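Local coordinates for protein N-alpha-acetyltransferase 35, NatC auxiliary subunit (PDB 6YGA) that serves as the auxiliary subunit of the yeast NatC N-terminal acetyltransferase, which acetylates the N-terminal methionine of the L-A virus Gag protein, at residues Phe363-Val368 with Glu386-Ser391; Ser372-Ser377 with Ser432-Ser437; Thr439-Leu444 with Thr481-Ser486. All blocks are in the same frame, centred on the assembly; numbering follows the deposited sequence.

Interaction 1 of 3, residues Phe363-Val368 with Glu386-Ser391. With EDO (1,2-ethanediol), chain C.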
ATOM      1  N   PHE B 363      24.984   3.752  16.441  1.00 44.92           N
ATOM      2  CA  PHE B 363      23.794   2.910  16.515  1.00 42.00           C
ATOM      3  C   PHE B 363      24.012   1.585  15.793  1.00 40.67           C
ATOM      4  O   PHE B 363      23.586   0.529  16.276  1.00 38.48           O
ATOM      5  CB  PHE B 363      22.607   3.669  15.924  1.00 38.71           C
ATOM      6  CG  PHE B 363      21.294   2.968  16.067  1.00 37.32           C
ATOM      7  CD1 PHE B 363      20.725   2.776  17.315  1.00 37.34           C
ATOM      8  CD2 PHE B 363      20.606   2.531  14.947  1.00 37.15           C
ATOM      9  CE1 PHE B 363      19.505   2.142  17.445  1.00 35.26           C
ATOM     10  CE2 PHE B 363      19.385   1.900  15.069  1.00 35.43           C
ATOM     11  CZ  PHE B 363      18.834   1.706  16.321  1.00 34.68           C
ATOM     12  N   TYR B 364      24.679   1.622  14.638  1.00 40.58           N
ATOM     13  CA  TYR B 364      24.957   0.396  13.898  1.00 38.77           C
ATOM     14  C   TYR B 364      25.931  -0.496  14.656  1.00 40.30           C
ATOM     15  O   TYR B 364      25.725  -1.711  14.756  1.00 42.11           O
ATOM     16  CB  TYR B 364      25.505   0.734  12.511  1.00 37.82           C
ATOM     17  CG  TYR B 364      26.187  -0.427  11.819  1.00 38.58           C
ATOM     18  CD1 TYR B 364      25.449  -1.389  11.143  1.00 38.11           C
ATOM     19  CD2 TYR B 364      27.572  -0.553  11.834  1.00 39.29           C
ATOM     20  CE1 TYR B 364      26.069  -2.447  10.511  1.00 38.11           C
ATOM     21  CE2 TYR B 364      28.201  -1.610  11.203  1.00 40.91           C
ATOM     22  CZ  TYR B 364      27.444  -2.554  10.542  1.00 40.80           C
ATOM     23  OH  TYR B 364      28.063  -3.609   9.908  1.00 41.97           O
ATOM     24  N   LEU B 365      27.004   0.090  15.193  1.00 41.42           N
ATOM     25  CA  LEU B 365      27.992  -0.705  15.915  1.00 42.45           C
ATOM     26  C   LEU B 365      27.403  -1.331  17.173  1.00 43.99           C
ATOM     27  O   LEU B 365      27.883  -2.375  17.628  1.00 45.41           O
ATOM     28  CB  LEU B 365      29.205   0.158  16.258  1.00 45.38           C
ATOM     29  CG  LEU B 365      30.027   0.640  15.061  1.00 47.87           C
ATOM     30  CD1 LEU B 365      31.129   1.569  15.530  1.00 50.18           C
ATOM     31  CD2 LEU B 365      30.611  -0.541  14.299  1.00 49.10           C
ATOM     32  N   LEU B 366      26.363  -0.716  17.747  1.00 43.27           N
ATOM     33  CA  LEU B 366      25.688  -1.327  18.888  1.00 44.12           C
ATOM     34  C   LEU B 366      25.002  -2.627  18.489  1.00 42.84           C
ATOM     35  O   LEU B 366      25.012  -3.600  19.252  1.00 44.05           O
ATOM     36  CB  LEU B 366      24.677  -0.352  19.489  1.00 46.71           C
ATOM     37  CG  LEU B 366      25.182   0.558  20.608  1.00 51.34           C
ATOM     38  CD1 LEU B 366      24.127   1.592  20.955  1.00 51.58           C
ATOM     39  CD2 LEU B 366      25.553  -0.264  21.836  1.00 53.07           C
ATOM     40  N   HIS B 367      24.397  -2.663  17.299  1.00 40.04           N
ATOM     41  CA  HIS B 367      23.774  -3.897  16.833  1.00 39.24           C
ATOM     42  C   HIS B 367      24.812  -4.996  16.653  1.00 39.54           C
ATOM     43  O   HIS B 367      24.594  -6.141  17.064  1.00 39.56           O
ATOM     44  CB  HIS B 367      23.022  -3.657  15.524  1.00 37.57           C
ATOM     45  CG  HIS B 367      21.774  -2.847  15.685  1.00 37.30           C
ATOM     46  ND1 HIS B 367      21.796  -1.504  15.992  1.00 38.17           N
ATOM     47  CD2 HIS B 367      20.468  -3.189  15.583  1.00 36.14           C
ATOM     48  CE1 HIS B 367      20.557  -1.053  16.073  1.00 37.69           C
ATOM     49  NE2 HIS B 367      19.732  -2.056  15.830  1.00 36.39           N
ATOM     50  N   VAL B 368      25.952  -4.663  16.044  1.00 38.16           N
ATOM     51  CA  VAL B 368      27.006  -5.653  15.844  1.00 38.58           C
ATOM     52  C   VAL B 368      27.549  -6.129  17.183  1.00 38.74           C
ATOM     53  O   VAL B 368      27.811  -7.322  17.375  1.00 40.07           O
ATOM     54  CB  VAL B 368      28.124  -5.071  14.959  1.00 36.96           C
ATOM     55  CG1 VAL B 368      29.246  -6.083  14.785  1.00 33.78           C
ATOM     56  CG2 VAL B 368      27.564  -4.644  13.610  1.00 33.30           C
ATOM     57  N   GLU B 386      33.772   3.813   5.111  1.00 58.27           N
ATOM     58  CA  GLU B 386      32.738   3.830   4.080  1.00 50.51           C
ATOM     59  C   GLU B 386      31.818   2.620   4.188  1.00 47.59           C
ATOM     60  O   GLU B 386      30.598   2.748   4.025  1.00 46.95           O
ATOM     61  CB  GLU B 386      33.381   3.895   2.694  1.00 51.50           C
ATOM     62  CG  GLU B 386      34.007   5.242   2.361  1.00 56.64           C
ATOM     63  CD  GLU B 386      32.974   6.340   2.178  1.00 58.58           C
ATOM     64  OE1 GLU B 386      31.936   6.089   1.528  1.00 57.57           O
ATOM     65  OE2 GLU B 386      33.198   7.458   2.684  1.00 59.77           O
ATOM     66  N   LEU B 387      32.381   1.436   4.453  1.00 46.61           N
ATOM     67  CA  LEU B 387      31.552   0.243   4.604  1.00 45.25           C
ATOM     68  C   LEU B 387      30.617   0.368   5.799  1.00 45.17           C
ATOM     69  O   LEU B 387      29.452  -0.041   5.732  1.00 46.17           O
ATOM     70  CB  LEU B 387      32.432  -1.000   4.740  1.00 45.30           C
ATOM     71  CG  LEU B 387      32.801  -1.719   3.442  1.00 46.40           C
ATOM     72  CD1 LEU B 387      33.758  -2.870   3.713  1.00 44.75           C
ATOM     73  CD2 LEU B 387      31.538  -2.220   2.760  1.00 46.65           C
ATOM     74  N   ILE B 388      31.108   0.935   6.901  1.00 45.27           N
ATOM     75  CA  ILE B 388      30.261   1.121   8.074  1.00 48.20           C
ATOM     76  C   ILE B 388      29.216   2.198   7.810  1.00 48.05           C
ATOM     77  O   ILE B 388      28.070   2.092   8.262  1.00 48.12           O
ATOM     78  CB  ILE B 388      31.127   1.442   9.307  1.00 52.10           C
ATOM     79  CG1 ILE B 388      32.004   0.238   9.658  1.00 56.93           C
ATOM     80  CG2 ILE B 388      30.261   1.842  10.495  1.00 50.11           C
ATOM     81  CD1 ILE B 388      33.016   0.509  10.752  1.00 61.09           C
ATOM     82  N   GLN B 389      29.585   3.238   7.060  1.00 50.55           N
ATOM     83  CA  GLN B 389      28.631   4.288   6.714  1.00 54.12           C
ATOM     84  C   GLN B 389      27.491   3.730   5.871  1.00 50.76           C
ATOM     85  O   GLN B 389      26.315   4.030   6.114  1.00 47.74           O
ATOM     86  CB  GLN B 389      29.348   5.415   5.968  1.00 62.32           C
ATOM     87  CG  GLN B 389      28.642   6.758   6.026  1.00 69.68           C
ATOM     88  CD  GLN B 389      29.021   7.559   7.257  1.00 76.15           C
ATOM     89  OE1 GLN B 389      30.195   7.638   7.622  1.00 78.08           O
ATOM     90  NE2 GLN B 389      28.027   8.156   7.906  1.00 77.93           N
ATOM     91  N   GLU B 390      27.828   2.914   4.869  1.00 50.31           N
ATOM     92  CA  GLU B 390      26.810   2.270   4.047  1.00 50.49           C
ATOM     93  C   GLU B 390      25.979   1.290   4.865  1.00 46.04           C
ATOM     94  O   GLU B 390      24.754   1.231   4.712  1.00 44.97           O
ATOM     95  CB  GLU B 390      27.470   1.560   2.864  1.00 57.82           C
ATOM     96  CG  GLU B 390      26.526   0.742   1.989  1.00 64.94           C
ATOM     97  CD  GLU B 390      25.867   1.562   0.895  1.00 71.96           C
ATOM     98  OE1 GLU B 390      25.607   2.763   1.117  1.00 76.15           O
ATOM     99  OE2 GLU B 390      25.611   1.002  -0.192  1.00 73.81           O
ATOM    100  N   SER B 391      26.625   0.516   5.737  1.00 43.47           N
ATOM    101  CA  SER B 391      25.882  -0.434   6.558  1.00 42.06           C
ATOM    102  C   SER B 391      24.931   0.285   7.506  1.00 38.89           C
ATOM    103  O   SER B 391      23.804  -0.172   7.726  1.00 35.65           O
ATOM    104  CB  SER B 391      26.848  -1.327   7.334  1.00 41.90           C
ATOM    105  OG  SER B 391      27.708  -2.034   6.457  1.00 45.05           O
TER
HETATM  106  C1  EDO C 825      20.857  -6.689  16.941  1.00 55.84           C
HETATM  107  O1  EDO C 825      21.984  -7.564  17.062  1.00 54.19           O
HETATM  108  C2  EDO C 825      20.131  -6.959  15.628  1.00 56.83           C
HETATM  109  O2  EDO C 825      21.015  -6.718  14.525  1.00 57.82           O
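Tyr364 swings its ring out trans to its own backbone N (chi1 163°), over CB of Ser391, while Ile388, with CG2 likewise trans to N, offers that methyl to the same ring. In this alpha-helical, TPR-like region the axes of segments 363-368 and 386-391 run at right angles, 10.3 Å apart at closest approach. Ser391 CB lies over one face of the phenol, 3.5 Å from Tyr364 CE1, and Val368 CG2, from the tyrosine's own helix, covers the opposite face. Ile388 crosses the tyrosine side chain, its CG2 coming 3.8 Å from Tyr364 CD2. A looser apolar touch joins Leu365 CD2 to Ile388 CD1 at 4.4 Å. Trp438 of helix 433-456 stacks edge-to-face with Tyr364, so a third helix closes round the aromatic. The hydroxyl of Ser391 turns back onto its own helix: its OG donates to Leu387 O at 2.7 Å, and Ser391 N reaches the same oxygen from the opposite face of the carbonyl plane. On helix 360-372, His367 ND1 donates to Phe363 O at 2.7 Å, in the imidazole plane, while NE2 bonds Tyr399 OH; a bound ethanediol, probably from the crystallisation liquor, donates from O1 to His367 O, 3.0 Å away.

Interaction 2 of 3, residues Ser372-Ser377 with Ser432-Ser437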
ATOM      1  N   SER B 372      27.551  -9.964  18.360  1.00 45.70           N
ATOM      2  CA  SER B 372      28.833 -10.650  18.319  1.00 48.89           C
ATOM      3  C   SER B 372      29.630 -10.555  19.610  1.00 52.39           C
ATOM      4  O   SER B 372      30.579 -11.327  19.781  1.00 49.20           O
ATOM      5  CB  SER B 372      29.697 -10.103  17.175  1.00 46.75           C
ATOM      6  OG  SER B 372      30.152  -8.798  17.472  1.00 44.85           O
ATOM      7  N   ALA B 373      29.278  -9.633  20.509  1.00 57.40           N
ATOM      8  CA  ALA B 373      29.966  -9.465  21.791  1.00 63.51           C
ATOM      9  C   ALA B 373      31.444  -9.137  21.595  1.00 72.67           C
ATOM     10  O   ALA B 373      32.307  -9.622  22.328  1.00 75.00           O
ATOM     11  CB  ALA B 373      29.797 -10.700  22.680  1.00 61.43           C
ATOM     12  N   GLN B 374      31.744  -8.296  20.606  1.00 80.36           N
ATOM     13  CA  GLN B 374      33.120  -7.926  20.303  1.00 88.29           C
ATOM     14  C   GLN B 374      33.226  -6.428  20.071  1.00 91.07           C
ATOM     15  O   GLN B 374      32.463  -5.858  19.283  1.00 89.31           O
ATOM     16  CB  GLN B 374      33.642  -8.691  19.085  1.00 90.51           C
ATOM     17  CG  GLN B 374      34.336  -9.993  19.447  1.00 92.72           C
ATOM     18  CD  GLN B 374      34.668 -10.840  18.238  1.00 92.91           C
ATOM     19  OE1 GLN B 374      34.099 -10.657  17.162  1.00 92.52           O
ATOM     20  NE2 GLN B 374      35.593 -11.777  18.409  1.00 94.69           N
ATOM     21  N   THR B 375      34.175  -5.801  20.761  1.00 96.76           N
ATOM     22  CA  THR B 375      34.424  -4.382  20.587  1.00102.29           C
ATOM     23  C   THR B 375      35.038  -4.130  19.212  1.00107.22           C
ATOM     24  O   THR B 375      35.749  -4.985  18.679  1.00109.72           O
ATOM     25  CB  THR B 375      35.370  -3.866  21.670  1.00105.08           C
ATOM     26  OG1 THR B 375      36.648  -4.502  21.532  1.00107.97           O
ATOM     27  CG2 THR B 375      34.805  -4.167  23.047  1.00104.88           C
ATOM     28  N   PRO B 376      34.769  -2.966  18.613  1.00109.98           N
ATOM     29  CA  PRO B 376      35.402  -2.653  17.319  1.00111.24           C
ATOM     30  C   PRO B 376      36.923  -2.657  17.380  1.00115.02           C
ATOM     31  O   PRO B 376      37.572  -3.153  16.451  1.00118.75           O
ATOM     32  CB  PRO B 376      34.839  -1.263  16.987  1.00111.55           C
ATOM     33  CG  PRO B 376      33.555  -1.181  17.758  1.00110.79           C
ATOM     34  CD  PRO B 376      33.795  -1.939  19.025  1.00110.78           C
ATOM     35  N   SER B 377      37.503  -2.139  18.463  1.00114.60           N
ATOM     36  CA  SER B 377      38.957  -2.090  18.653  1.00113.00           C
ATOM     37  C   SER B 377      39.674  -1.429  17.477  1.00111.81           C
ATOM     38  O   SER B 377      40.888  -1.229  17.512  1.00111.92           O
ATOM     39  CB  SER B 377      39.522  -3.496  18.880  1.00110.38           C
ATOM     40  OG  SER B 377      39.560  -4.234  17.672  1.00106.56           O
ATOM     41  N   SER B 432      36.644  -8.759   6.659  1.00 61.31           N
ATOM     42  CA  SER B 432      36.087  -8.225   7.904  1.00 60.31           C
ATOM     43  C   SER B 432      34.948  -9.154   8.311  1.00 57.13           C
ATOM     44  O   SER B 432      33.786  -8.933   7.968  1.00 54.65           O
ATOM     45  CB  SER B 432      35.615  -6.785   7.728  1.00 61.87           C
ATOM     46  OG  SER B 432      35.255  -6.218   8.976  1.00 64.63           O
ATOM     47  N   GLN B 433      35.290 -10.205   9.062  1.00 55.39           N
ATOM     48  CA  GLN B 433      34.371 -11.316   9.285  1.00 52.26           C
ATOM     49  C   GLN B 433      33.311 -11.032  10.344  1.00 50.21           C
ATOM     50  O   GLN B 433      32.245 -11.655  10.313  1.00 49.64           O
ATOM     51  CB  GLN B 433      35.162 -12.571   9.658  1.00 50.32           C
ATOM     52  CG  GLN B 433      36.035 -13.096   8.520  1.00 53.03           C
ATOM     53  CD  GLN B 433      35.249 -13.323   7.235  1.00 54.48           C
ATOM     54  OE1 GLN B 433      34.197 -13.964   7.240  1.00 57.49           O
ATOM     55  NE2 GLN B 433      35.756 -12.795   6.132  1.00 46.89           N
ATOM     56  N   VAL B 434      33.565 -10.111  11.272  1.00 47.80           N
ATOM     57  CA  VAL B 434      32.546  -9.767  12.260  1.00 43.46           C
ATOM     58  C   VAL B 434      31.376  -9.051  11.592  1.00 41.13           C
ATOM     59  O   VAL B 434      30.213  -9.428  11.773  1.00 38.37           O
ATOM     60  CB  VAL B 434      33.156  -8.920  13.392  1.00 44.25           C
ATOM     61  CG1 VAL B 434      32.090  -8.517  14.401  1.00 40.87           C
ATOM     62  CG2 VAL B 434      34.280  -9.686  14.079  1.00 45.81           C
ATOM     63  N   TYR B 435      31.667  -8.017  10.798  1.00 41.49           N
ATOM     64  CA  TYR B 435      30.595  -7.318  10.093  1.00 41.22           C
ATOM     65  C   TYR B 435      29.981  -8.198   9.012  1.00 43.55           C
ATOM     66  O   TYR B 435      28.768  -8.145   8.779  1.00 44.57           O
ATOM     67  CB  TYR B 435      31.111  -6.009   9.495  1.00 40.48           C
ATOM     68  CG  TYR B 435      31.690  -5.066  10.522  1.00 42.36           C
ATOM     69  CD1 TYR B 435      30.892  -4.522  11.519  1.00 42.65           C
ATOM     70  CD2 TYR B 435      33.034  -4.721  10.497  1.00 45.29           C
ATOM     71  CE1 TYR B 435      31.417  -3.664  12.464  1.00 44.37           C
ATOM     72  CE2 TYR B 435      33.569  -3.863  11.438  1.00 46.93           C
ATOM     73  CZ  TYR B 435      32.753  -3.337  12.419  1.00 47.70           C
ATOM     74  OH  TYR B 435      33.272  -2.479  13.362  1.00 53.49           O
ATOM     75  N   CYS B 436      30.801  -9.014   8.343  1.00 45.51           N
ATOM     76  CA  CYS B 436      30.268  -9.993   7.400  1.00 48.07           C
ATOM     77  C   CYS B 436      29.285 -10.935   8.087  1.00 47.49           C
ATOM     78  O   CYS B 436      28.228 -11.257   7.532  1.00 47.14           O
ATOM     79  CB  CYS B 436      31.419 -10.774   6.757  1.00 52.00           C
ATOM     80  SG  CYS B 436      30.938 -12.080   5.602  1.00 57.68           S
ATOM     81  N   SER B 437      29.600 -11.360   9.314  1.00 45.45           N
ATOM     82  CA  SER B 437      28.710 -12.257  10.046  1.00 44.82           C
ATOM     83  C   SER B 437      27.377 -11.581  10.360  1.00 42.07           C
ATOM     84  O   SER B 437      26.309 -12.160  10.138  1.00 40.34           O
ATOM     85  CB  SER B 437      29.395 -12.740  11.327  1.00 48.37           C
ATOM     86  OG  SER B 437      28.463 -13.259  12.258  1.00 53.62           O
TER
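Val434 presents both its methyls to the loop leaving helix 360-372, CG1 meeting the serine that ends that helix and CG2 the amide of Gln374. The contact packs a helix C-terminus and its outgoing loop on the first turn of helix 433-456, at the surface of the alpha-helical, TPR-like region. With CG1 trans to the backbone N (chi1 178°), Val434 brings that methyl 3.6 Å from Ser372 OG and within 4.0 Å of Ser372 CB. The serine oxygen is not left to the methyl alone, since it is hydrogen-bonded to Val368 O one turn back in its own helix. Ala373 then leaves helical geometry with positive phi, and Gln374 points its side chain at the valine. Beyond CG the glutamine chain is extended, and its OE1 comes 3.2 Å from Val434 CG2, a polar atom against a methyl. Tyr435, next along the helix, starts out directed away from the loop, but the length of the side chain brings its hydroxyl nearer Pro376. On its way the tyrosine ring packs on Tyr364 and Leu365 of helix 360-372 and meets the ring of Phe427. The loop is poorly ordered at Pro376, whose CB lies 4.1 Å from Tyr435 OH.

Interaction 3 of 3, residues Thr439-Leu444 with Thr481-Ser486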
ATOM      1  N   THR B 439      26.023  -8.939   8.881  1.00 36.40           N
ATOM      2  CA  THR B 439      25.312  -8.711   7.627  1.00 35.59           C
ATOM      3  C   THR B 439      24.624  -9.983   7.150  1.00 34.72           C
ATOM      4  O   THR B 439      23.488  -9.939   6.666  1.00 32.53           O
ATOM      5  CB  THR B 439      26.279  -8.197   6.558  1.00 35.44           C
ATOM      6  OG1 THR B 439      27.006  -7.073   7.069  1.00 35.79           O
ATOM      7  CG2 THR B 439      25.516  -7.770   5.309  1.00 35.82           C
ATOM      8  N   TYR B 440      25.295 -11.129   7.288  1.00 36.59           N
ATOM      9  CA  TYR B 440      24.690 -12.389   6.870  1.00 35.01           C
ATOM     10  C   TYR B 440      23.446 -12.696   7.691  1.00 34.50           C
ATOM     11  O   TYR B 440      22.428 -13.142   7.147  1.00 33.43           O
ATOM     12  CB  TYR B 440      25.708 -13.522   6.980  1.00 33.54           C
ATOM     13  CG  TYR B 440      25.188 -14.862   6.517  1.00 33.92           C
ATOM     14  CD1 TYR B 440      24.822 -15.068   5.192  1.00 33.34           C
ATOM     15  CD2 TYR B 440      25.079 -15.925   7.402  1.00 32.00           C
ATOM     16  CE1 TYR B 440      24.352 -16.294   4.764  1.00 33.29           C
ATOM     17  CE2 TYR B 440      24.612 -17.153   6.985  1.00 32.92           C
ATOM     18  CZ  TYR B 440      24.250 -17.334   5.667  1.00 35.18           C
ATOM     19  OH  TYR B 440      23.783 -18.560   5.253  1.00 37.21           O
ATOM     20  N   PHE B 441      23.503 -12.447   9.002  1.00 35.20           N
ATOM     21  CA  PHE B 441      22.338 -12.678   9.850  1.00 36.82           C
ATOM     22  C   PHE B 441      21.151 -11.832   9.405  1.00 38.71           C
ATOM     23  O   PHE B 441      20.019 -12.327   9.342  1.00 39.90           O
ATOM     24  CB  PHE B 441      22.673 -12.380  11.310  1.00 36.63           C
ATOM     25  CG  PHE B 441      21.460 -12.226  12.178  1.00 39.56           C
ATOM     26  CD1 PHE B 441      20.758 -13.340  12.614  1.00 40.78           C
ATOM     27  CD2 PHE B 441      21.012 -10.967  12.544  1.00 39.64           C
ATOM     28  CE1 PHE B 441      19.636 -13.200  13.404  1.00 41.83           C
ATOM     29  CE2 PHE B 441      19.890 -10.822  13.334  1.00 41.30           C
ATOM     30  CZ  PHE B 441      19.201 -11.938  13.766  1.00 42.67           C
HETATM   31  N   MSE B 442      21.385 -10.559   9.105  1.00 36.64           N
HETATM   32  CA  MSE B 442      20.316  -9.667   8.679  1.00 37.07           C
HETATM   33  C   MSE B 442      19.765 -10.049   7.310  1.00 37.64           C
HETATM   34  O   MSE B 442      18.553 -10.021   7.095  1.00 37.01           O
HETATM   35  CB  MSE B 442      20.808  -8.222   8.661  1.00 38.51           C
HETATM   36  CG  MSE B 442      21.165  -7.693  10.033  1.00 41.36           C
HETATM   37 SE   MSE B 442      19.593  -7.492  11.167  0.57 43.97          SE
HETATM   38  CE  MSE B 442      18.733  -6.054  10.173  1.00 40.92           C
ATOM     39  N   LYS B 443      20.654 -10.405   6.382  1.00 37.75           N
ATOM     40  CA  LYS B 443      20.202 -10.799   5.051  1.00 35.93           C
ATOM     41  C   LYS B 443      19.352 -12.062   5.111  1.00 36.90           C
ATOM     42  O   LYS B 443      18.259 -12.117   4.537  1.00 36.13           O
ATOM     43  CB  LYS B 443      21.399 -11.008   4.125  1.00 35.60           C
ATOM     44  CG  LYS B 443      21.005 -11.279   2.683  1.00 35.25           C
ATOM     45  CD  LYS B 443      22.207 -11.657   1.846  1.00 36.97           C
ATOM     46  CE  LYS B 443      22.725 -13.032   2.226  1.00 38.43           C
ATOM     47  NZ  LYS B 443      23.946 -13.383   1.454  1.00 38.66           N
ATOM     48  N   LEU B 444      19.836 -13.089   5.816  1.00 38.72           N
ATOM     49  CA  LEU B 444      19.128 -14.366   5.847  1.00 37.43           C
ATOM     50  C   LEU B 444      17.821 -14.256   6.628  1.00 36.73           C
ATOM     51  O   LEU B 444      16.817 -14.875   6.255  1.00 34.13           O
ATOM     52  CB  LEU B 444      20.036 -15.446   6.434  1.00 35.90           C
ATOM     53  CG  LEU B 444      19.540 -16.887   6.316  1.00 36.88           C
ATOM     54  CD1 LEU B 444      18.990 -17.150   4.922  1.00 37.16           C
ATOM     55  CD2 LEU B 444      20.664 -17.859   6.637  1.00 36.12           C
ATOM     56  N   THR B 481      22.197 -23.245  11.707  1.00 38.09           N
ATOM     57  CA  THR B 481      23.596 -23.670  11.687  1.00 37.59           C
ATOM     58  C   THR B 481      24.530 -22.491  11.923  1.00 38.64           C
ATOM     59  O   THR B 481      25.486 -22.588  12.701  1.00 39.42           O
ATOM     60  CB  THR B 481      23.923 -24.347  10.356  1.00 37.94           C
ATOM     61  OG1 THR B 481      23.133 -25.533  10.206  1.00 38.35           O
ATOM     62  CG2 THR B 481      25.398 -24.714  10.288  1.00 34.63           C
ATOM     63  N   PHE B 482      24.264 -21.365  11.257  1.00 39.63           N
ATOM     64  CA  PHE B 482      25.057 -20.160  11.469  1.00 37.53           C
ATOM     65  C   PHE B 482      24.957 -19.678  12.911  1.00 38.77           C
ATOM     66  O   PHE B 482      25.971 -19.332  13.527  1.00 39.35           O
ATOM     67  CB  PHE B 482      24.604 -19.071  10.494  1.00 36.39           C
ATOM     68  CG  PHE B 482      25.117 -17.697  10.821  1.00 37.22           C
ATOM     69  CD1 PHE B 482      26.407 -17.319  10.472  1.00 37.42           C
ATOM     70  CD2 PHE B 482      24.300 -16.774  11.455  1.00 36.61           C
ATOM     71  CE1 PHE B 482      26.875 -16.051  10.763  1.00 37.80           C
ATOM     72  CE2 PHE B 482      24.763 -15.503  11.751  1.00 36.87           C
ATOM     73  CZ  PHE B 482      26.051 -15.141  11.403  1.00 38.12           C
ATOM     74  N   LEU B 483      23.745 -19.656  13.472  1.00 38.10           N
ATOM     75  CA  LEU B 483      23.588 -19.195  14.849  1.00 38.69           C
ATOM     76  C   LEU B 483      24.256 -20.146  15.835  1.00 40.02           C
ATOM     77  O   LEU B 483      24.816 -19.705  16.845  1.00 40.95           O
ATOM     78  CB  LEU B 483      22.110 -19.033  15.190  1.00 36.43           C
ATOM     79  CG  LEU B 483      21.376 -17.862  14.542  1.00 37.42           C
ATOM     80  CD1 LEU B 483      19.903 -17.941  14.889  1.00 38.55           C
ATOM     81  CD2 LEU B 483      21.971 -16.525  14.977  1.00 36.59           C
ATOM     82  N   LYS B 484      24.206 -21.452  15.562  1.00 40.12           N
ATOM     83  CA  LYS B 484      24.814 -22.414  16.477  1.00 44.58           C
ATOM     84  C   LYS B 484      26.327 -22.250  16.517  1.00 45.33           C
ATOM     85  O   LYS B 484      26.939 -22.313  17.590  1.00 43.91           O
ATOM     86  CB  LYS B 484      24.437 -23.840  16.071  1.00 48.45           C
ATOM     87  CG  LYS B 484      24.796 -24.888  17.111  1.00 54.55           C
ATOM     88  CD  LYS B 484      24.057 -24.620  18.413  1.00 58.42           C
ATOM     89  CE  LYS B 484      24.583 -25.474  19.551  1.00 61.94           C
ATOM     90  NZ  LYS B 484      23.808 -25.223  20.798  1.00 64.00           N
ATOM     91  N   ASP B 485      26.946 -22.031  15.353  1.00 45.35           N
ATOM     92  CA  ASP B 485      28.379 -21.761  15.308  1.00 45.54           C
ATOM     93  C   ASP B 485      28.711 -20.446  16.000  1.00 44.20           C
ATOM     94  O   ASP B 485      29.721 -20.348  16.707  1.00 46.22           O
ATOM     95  CB  ASP B 485      28.863 -21.745  13.858  1.00 49.15           C
ATOM     96  CG  ASP B 485      28.668 -23.082  13.155  1.00 58.53           C
ATOM     97  OD1 ASP B 485      28.325 -24.077  13.830  1.00 62.91           O
ATOM     98  OD2 ASP B 485      28.858 -23.137  11.923  1.00 60.85           O
ATOM     99  N   SER B 486      27.872 -19.421  15.811  1.00 41.84           N
ATOM    100  CA  SER B 486      28.083 -18.155  16.507  1.00 41.54           C
ATOM    101  C   SER B 486      28.065 -18.349  18.017  1.00 42.57           C
ATOM    102  O   SER B 486      28.899 -17.783  18.732  1.00 42.61           O
ATOM    103  CB  SER B 486      27.020 -17.136  16.090  1.00 42.29           C
ATOM    104  OG  SER B 486      27.069 -16.868  14.699  1.00 44.38           O
TER
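Tyr440 and Phe482 form the aromatic part of this contact, a T-shaped pair in which the tyrosine edge meets the phenylalanine face. Their ring centroids are 5.1 Å apart and the planes stand at 78°; Tyr440 CD2 comes 3.6 Å from Phe482 CD1, toward the rim of the ring rather than over its centre. Both side chains have CG trans to the backbone N, and the two run antiparallel alongside one another. On the other face of the Phe482 ring sits Ser486 OG, 3.8 Å above its centre, so the phenylalanine is sandwiched between tyrosine and serine. Apolar contacts continue from Phe441, whose CB lies 3.8 Å from Phe482 CE2 and whose CD1 lies 4.1 Å from Leu483 CD2. Leu538, Leu541 and Leu542 of helix 511-564 back Leu483, with Leu541 also touching Phe441. The hydrogen bond of Ser486 stays within its own helix: OG donates to Phe482 O at 2.9 Å, from the face opposite the backbone N of Ser486. Segments 439-444 and 481-486, on helices 433-456 and 465-506, run nearly antiparallel, at 152°, as neighbouring helices do in an all-alpha, TPR-like array.

From the N terminus, helix 360-372 comes first; interaction 1 closes the short connection to helix 386-402, part of which is not modelled. Interaction 2 then brings the end of helix 360-372 and its loop onto the start of helix 433-456, spanning helices 386-402 and 406-429, so it crosses interaction 1. The two touch through Val368 and Val434. Interaction 3 opens farther down helix 433-456, in series with both, and closes the connection to helix 465-506; Ser437 meets Phe482, linking it to interaction 2. Helix 433-456 thus joins the 360-372 and 386-402 pair to the long helices 465-506 and 511-564.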